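Local structure of response regulator receiver (Brucella melitensis biovar Abortus, 4G97) at residues A92-V104 with D244-F256. The protein probably acts as the response regulator of a two-component system in the general stress response, its sigma-like domain sequestering an anti-sigma factor once the receiver is phosphorylated. Sequence-based numbering, arbitrary orientation.
Sequences APLPRQAFLLVAV and DMVKALISQALFF
Helix 94-104 and helix 244-256 run roughly antiparallel, their axes 146° apart and 8.5 Å from each other at closest approach, and R96, A103 and V104 of the first meet Q252, A248 and M245 of the second. This is part of the interface between the sigma-like domain and the receiver of PhyR: a helix of the sigma-like domain lies on the long C-terminal helix of the CheY-like receiver. At its centre A248 is a knob in the hole made by F99, L100, A103 and V104; its CB is 3.7 Å from V104 CG2 and meets the F99 ring at the edge. V104 CG2 also rests on L249 CG. CG of F99 stands anti to the backbone N, which carries CZ to CE of K247 at 3.7 Å, whose NZ makes a weak salt bridge to D244 OD1. L100 CD2 packs on Q252 CG.

At the other end, extended R96 brings its guanidinium to two acceptors near its plane. NH1 donates to Q252 OE1 (2.9 Å), coming in tilted 32° from the carbonyl plane, and to S251 OG (2.8 Å); both bonds are nearly straight. Q252 NE2 is held by A20 O of helix 11-22, fixing the amide's orientation. A water accepts from R96 NH2 and hydrogen-bonds S251 OG. F255 CD1 lies over one guanidinium face, toward its rim, the planes 24° apart, and R96 CD stands over the centre of the F255 ring, 4.2 Å from the centroid, as a CH-pi contact.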
loop_
_atom_site.group_PDB
_atom_site.type_symbol
_atom_site.label_atom_id
_atom_site.label_comp_id
_atom_site.label_asym_id
_atom_site.label_seq_id
_atom_site.Cartn_x
_atom_site.Cartn_y
_atom_site.Cartn_z
ATOM N N ALA A 92 -11.896 -2.326 0.708
ATOM C CA ALA A 92 -11.575 -3.757 0.771
ATOM C C ALA A 92 -12.204 -4.404 2.044
ATOM O O ALA A 92 -12.530 -3.671 2.982
ATOM C CB ALA A 92 -10.054 -3.944 0.768
ATOM N N PRO A 93 -12.385 -5.751 2.112
ATOM C CA PRO A 93 -13.017 -6.350 3.311
ATOM C C PRO A 93 -12.247 -6.242 4.636
ATOM O O PRO A 93 -11.053 -5.914 4.648
ATOM C CB PRO A 93 -13.241 -7.814 2.902
ATOM C CG PRO A 93 -12.230 -8.073 1.854
ATOM C CD PRO A 93 -12.102 -6.783 1.090
ATOM N N LEU A 94 -12.948 -6.555 5.754
ATOM C CA LEU A 94 -12.456 -6.530 7.137
ATOM C C LEU A 94 -11.189 -7.352 7.401
ATOM O O LEU A 94 -10.309 -6.815 8.073
ATOM C CB LEU A 94 -13.578 -6.873 8.137
ATOM C CG LEU A 94 -13.544 -6.152 9.490
ATOM C CD1 LEU A 94 -14.077 -4.719 9.369
ATOM C CD2 LEU A 94 -14.383 -6.901 10.515
ATOM N N PRO A 95 -11.008 -8.606 6.889
ATOM C CA PRO A 95 -9.737 -9.317 7.141
ATOM C C PRO A 95 -8.557 -8.634 6.440
ATOM O O PRO A 95 -7.453 -8.637 6.969
ATOM C CB PRO A 95 -9.991 -10.727 6.583
ATOM C CG PRO A 95 -11.460 -10.834 6.431
ATOM C CD PRO A 95 -11.917 -9.449 6.087
ATOM N N ARG A 96 -8.800 -8.015 5.269
ATOM C CA ARG A 96 -7.763 -7.266 4.542
ATOM C C ARG A 96 -7.399 -5.993 5.309
ATOM O O ARG A 96 -6.221 -5.669 5.394
ATOM C CB ARG A 96 -8.158 -6.996 3.086
ATOM C CG ARG A 96 -8.068 -8.269 2.266
ATOM C CD ARG A 96 -8.318 -8.079 0.791
ATOM N NE ARG A 96 -8.072 -9.335 0.073
ATOM C CZ ARG A 96 -6.903 -9.707 -0.431
ATOM N NH1 ARG A 96 -5.842 -8.909 -0.335
ATOM N NH2 ARG A 96 -6.785 -10.875 -1.054
ATOM N N GLN A 97 -8.388 -5.349 5.971
ATOM C CA GLN A 97 -8.157 -4.181 6.835
ATOM C C GLN A 97 -7.289 -4.591 8.024
ATOM O O GLN A 97 -6.350 -3.881 8.376
ATOM C CB GLN A 97 -9.482 -3.629 7.369
ATOM C CG GLN A 97 -10.375 -3.026 6.304
ATOM C CD GLN A 97 -11.618 -2.418 6.886
ATOM O OE1 GLN A 97 -11.582 -1.724 7.903
ATOM N NE2 GLN A 97 -12.741 -2.634 6.218
ATOM N N ALA A 98 -7.585 -5.770 8.615
ATOM C CA ALA A 98 -6.874 -6.280 9.774
ATOM C C ALA A 98 -5.409 -6.550 9.446
ATOM O O ALA A 98 -4.522 -6.073 10.159
ATOM C CB ALA A 98 -7.574 -7.534 10.305
ATOM N N PHE A 99 -5.147 -7.253 8.334
ATOM C CA PHE A 99 -3.785 -7.567 7.903
ATOM C C PHE A 99 -3.007 -6.302 7.547
ATOM O O PHE A 99 -1.822 -6.185 7.908
ATOM C CB PHE A 99 -3.805 -8.556 6.721
ATOM C CG PHE A 99 -2.527 -9.352 6.597
ATOM C CD1 PHE A 99 -2.381 -10.571 7.252
ATOM C CD2 PHE A 99 -1.466 -8.883 5.831
ATOM C CE1 PHE A 99 -1.184 -11.292 7.161
ATOM C CE2 PHE A 99 -0.273 -9.609 5.736
ATOM C CZ PHE A 99 -0.145 -10.812 6.394
ATOM N N LEU A 100 -3.677 -5.329 6.886
ATOM C CA LEU A 100 -3.038 -4.066 6.510
ATOM C C LEU A 100 -2.586 -3.299 7.757
ATOM O O LEU A 100 -1.445 -2.860 7.803
ATOM C CB LEU A 100 -3.928 -3.194 5.603
ATOM C CG LEU A 100 -4.117 -3.665 4.132
ATOM C CD1 LEU A 100 -4.996 -2.705 3.387
ATOM C CD2 LEU A 100 -2.785 -3.762 3.378
ATOM N N LEU A 101 -3.440 -3.214 8.784
ATOM C CA LEU A 101 -3.130 -2.516 10.049
ATOM C C LEU A 101 -1.904 -3.054 10.749
ATOM O O LEU A 101 -1.147 -2.278 11.328
ATOM C CB LEU A 101 -4.338 -2.529 11.017
ATOM C CG LEU A 101 -5.539 -1.663 10.614
ATOM C CD1 LEU A 101 -6.763 -2.041 11.416
ATOM C CD2 LEU A 101 -5.221 -0.172 10.704
ATOM N N VAL A 102 -1.709 -4.381 10.707
ATOM C CA VAL A 102 -0.558 -5.016 11.328
ATOM C C VAL A 102 0.649 -5.069 10.389
ATOM O O VAL A 102 1.699 -4.539 10.744
ATOM C CB VAL A 102 -0.873 -6.385 12.020
ATOM C CG1 VAL A 102 -1.813 -6.201 13.207
ATOM C CG2 VAL A 102 -1.462 -7.392 11.045
ATOM N N ALA A 103 0.502 -5.679 9.186
ATOM C CA ALA A 103 1.610 -5.849 8.224
ATOM C C ALA A 103 2.078 -4.571 7.592
ATOM O O ALA A 103 3.283 -4.408 7.401
ATOM C CB ALA A 103 1.234 -6.841 7.144
ATOM N N VAL A 104 1.160 -3.651 7.253
ATOM C CA VAL A 104 1.614 -2.396 6.629
ATOM C C VAL A 104 1.726 -1.259 7.635
ATOM O O VAL A 104 2.701 -0.516 7.602
ATOM C CB VAL A 104 0.733 -1.997 5.416
ATOM C CG1 VAL A 104 1.240 -0.714 4.744
ATOM C CG2 VAL A 104 0.619 -3.140 4.408
ATOM N N ASP A 244 6.470 -8.886 5.315
ATOM C CA ASP A 244 5.007 -8.943 5.398
ATOM C C ASP A 244 4.330 -7.684 4.817
ATOM O O ASP A 244 3.196 -7.778 4.332
ATOM C CB ASP A 244 4.538 -9.160 6.849
ATOM C CG ASP A 244 4.597 -10.608 7.304
ATOM O OD1 ASP A 244 5.154 -11.446 6.556
ATOM O OD2 ASP A 244 4.059 -10.909 8.388
ATOM N N MET A 245 5.017 -6.521 4.867
ATOM C CA MET A 245 4.521 -5.269 4.289
ATOM C C MET A 245 4.449 -5.432 2.761
ATOM O O MET A 245 3.445 -5.070 2.156
ATOM C CB MET A 245 5.402 -4.066 4.695
ATOM C CG MET A 245 4.959 -2.765 4.050
ATOM S SD MET A 245 6.090 -1.390 4.343
ATOM C CE MET A 245 5.656 -0.983 6.014
ATOM N N VAL A 246 5.498 -6.016 2.167
ATOM C CA VAL A 246 5.623 -6.312 0.728
ATOM C C VAL A 246 4.544 -7.321 0.309
ATOM O O VAL A 246 3.802 -7.078 -0.643
ATOM C CB VAL A 246 7.047 -6.811 0.386
ATOM C CG1 VAL A 246 7.121 -7.316 -1.050
ATOM C CG2 VAL A 246 8.077 -5.703 0.615
ATOM N N LYS A 247 4.447 -8.423 1.043
ATOM C CA LYS A 247 3.454 -9.473 0.834
ATOM C C LYS A 247 2.024 -8.880 0.787
ATOM O O LYS A 247 1.257 -9.175 -0.141
ATOM C CB LYS A 247 3.595 -10.493 1.971
ATOM C CG LYS A 247 2.558 -11.604 1.977
ATOM C CD LYS A 247 2.958 -12.731 2.922
ATOM C CE LYS A 247 2.365 -12.616 4.303
ATOM N NZ LYS A 247 2.875 -13.682 5.209
ATOM N N ALA A 248 1.694 -8.031 1.784
ATOM C CA ALA A 248 0.393 -7.385 1.918
ATOM C C ALA A 248 0.089 -6.470 0.768
ATOM O O ALA A 248 -1.031 -6.493 0.271
ATOM C CB ALA A 248 0.325 -6.602 3.222
ATOM N N LEU A 249 1.057 -5.640 0.363
ATOM C CA LEU A 249 0.832 -4.692 -0.714
ATOM C C LEU A 249 0.745 -5.349 -2.087
ATOM O O LEU A 249 -0.063 -4.914 -2.893
ATOM C CB LEU A 249 1.790 -3.519 -0.667
ATOM C CG LEU A 249 1.617 -2.624 0.575
ATOM C CD1 LEU A 249 2.784 -1.682 0.711
ATOM C CD2 LEU A 249 0.284 -1.868 0.546
ATOM N N ILE A 250 1.504 -6.443 -2.318
ATOM C CA ILE A 250 1.375 -7.206 -3.564
ATOM C C ILE A 250 -0.022 -7.819 -3.621
ATOM O O ILE A 250 -0.688 -7.723 -4.654
ATOM C CB ILE A 250 2.486 -8.276 -3.779
ATOM C CG1 ILE A 250 3.837 -7.590 -3.980
ATOM C CG2 ILE A 250 2.149 -9.157 -5.015
ATOM C CD1 ILE A 250 5.019 -8.539 -3.867
ATOM N N SER A 251 -0.473 -8.411 -2.502
ATOM C CA SER A 251 -1.796 -9.009 -2.385
ATOM C C SER A 251 -2.897 -7.985 -2.726
ATOM O O SER A 251 -3.788 -8.295 -3.522
ATOM C CB SER A 251 -2.012 -9.566 -0.982
ATOM O OG SER A 251 -3.324 -10.093 -0.875
ATOM N N GLN A 252 -2.848 -6.778 -2.125
ATOM C CA GLN A 252 -3.829 -5.729 -2.430
ATOM C C GLN A 252 -3.790 -5.343 -3.899
ATOM O O GLN A 252 -4.840 -5.221 -4.523
ATOM C CB GLN A 252 -3.598 -4.475 -1.576
ATOM C CG GLN A 252 -3.936 -4.644 -0.112
ATOM C CD GLN A 252 -5.371 -5.002 0.130
ATOM O OE1 GLN A 252 -5.668 -6.126 0.470
ATOM N NE2 GLN A 252 -6.284 -4.053 0.009
ATOM N N ALA A 253 -2.590 -5.137 -4.453
ATOM C CA ALA A 253 -2.427 -4.721 -5.855
ATOM C C ALA A 253 -3.062 -5.717 -6.838
ATOM O O ALA A 253 -3.665 -5.290 -7.822
ATOM C CB ALA A 253 -0.959 -4.520 -6.188
ATOM N N LEU A 254 -2.909 -7.030 -6.570
ATOM C CA LEU A 254 -3.468 -8.106 -7.378
ATOM C C LEU A 254 -4.970 -8.251 -7.130
ATOM O O LEU A 254 -5.690 -8.602 -8.056
ATOM C CB LEU A 254 -2.768 -9.429 -7.089
ATOM C CG LEU A 254 -1.317 -9.565 -7.538
ATOM C CD1 LEU A 254 -0.719 -10.841 -6.988
ATOM C CD2 LEU A 254 -1.202 -9.559 -9.067
ATOM N N PHE A 255 -5.438 -7.979 -5.884
ATOM C CA PHE A 255 -6.857 -7.988 -5.513
ATOM C C PHE A 255 -7.614 -6.929 -6.343
ATOM O O PHE A 255 -8.651 -7.259 -6.933
ATOM C CB PHE A 255 -7.033 -7.747 -4.000
ATOM C CG PHE A 255 -8.458 -7.607 -3.521
ATOM C CD1 PHE A 255 -9.252 -8.733 -3.304
ATOM C CD2 PHE A 255 -9.020 -6.349 -3.310
ATOM C CE1 PHE A 255 -10.584 -8.601 -2.891
ATOM C CE2 PHE A 255 -10.358 -6.217 -2.913
ATOM C CZ PHE A 255 -11.123 -7.344 -2.682
ATOM N N PHE A 256 -7.073 -5.679 -6.419
ATOM C CA PHE A 256 -7.685 -4.601 -7.208
ATOM C C PHE A 256 -7.490 -4.779 -8.690
ATOM O O PHE A 256 -8.378 -4.402 -9.446
ATOM C CB PHE A 256 -7.237 -3.201 -6.755
ATOM C CG PHE A 256 -7.796 -2.856 -5.398
ATOM C CD1 PHE A 256 -9.153 -2.599 -5.231
ATOM C CD2 PHE A 256 -6.970 -2.812 -4.280
ATOM C CE1 PHE A 256 -9.676 -2.305 -3.969
ATOM C CE2 PHE A 256 -7.496 -2.526 -3.018
ATOM C CZ PHE A 256 -8.843 -2.279 -2.876
HETATM O O HOH W 1 -4.080 -12.349 -2.203
#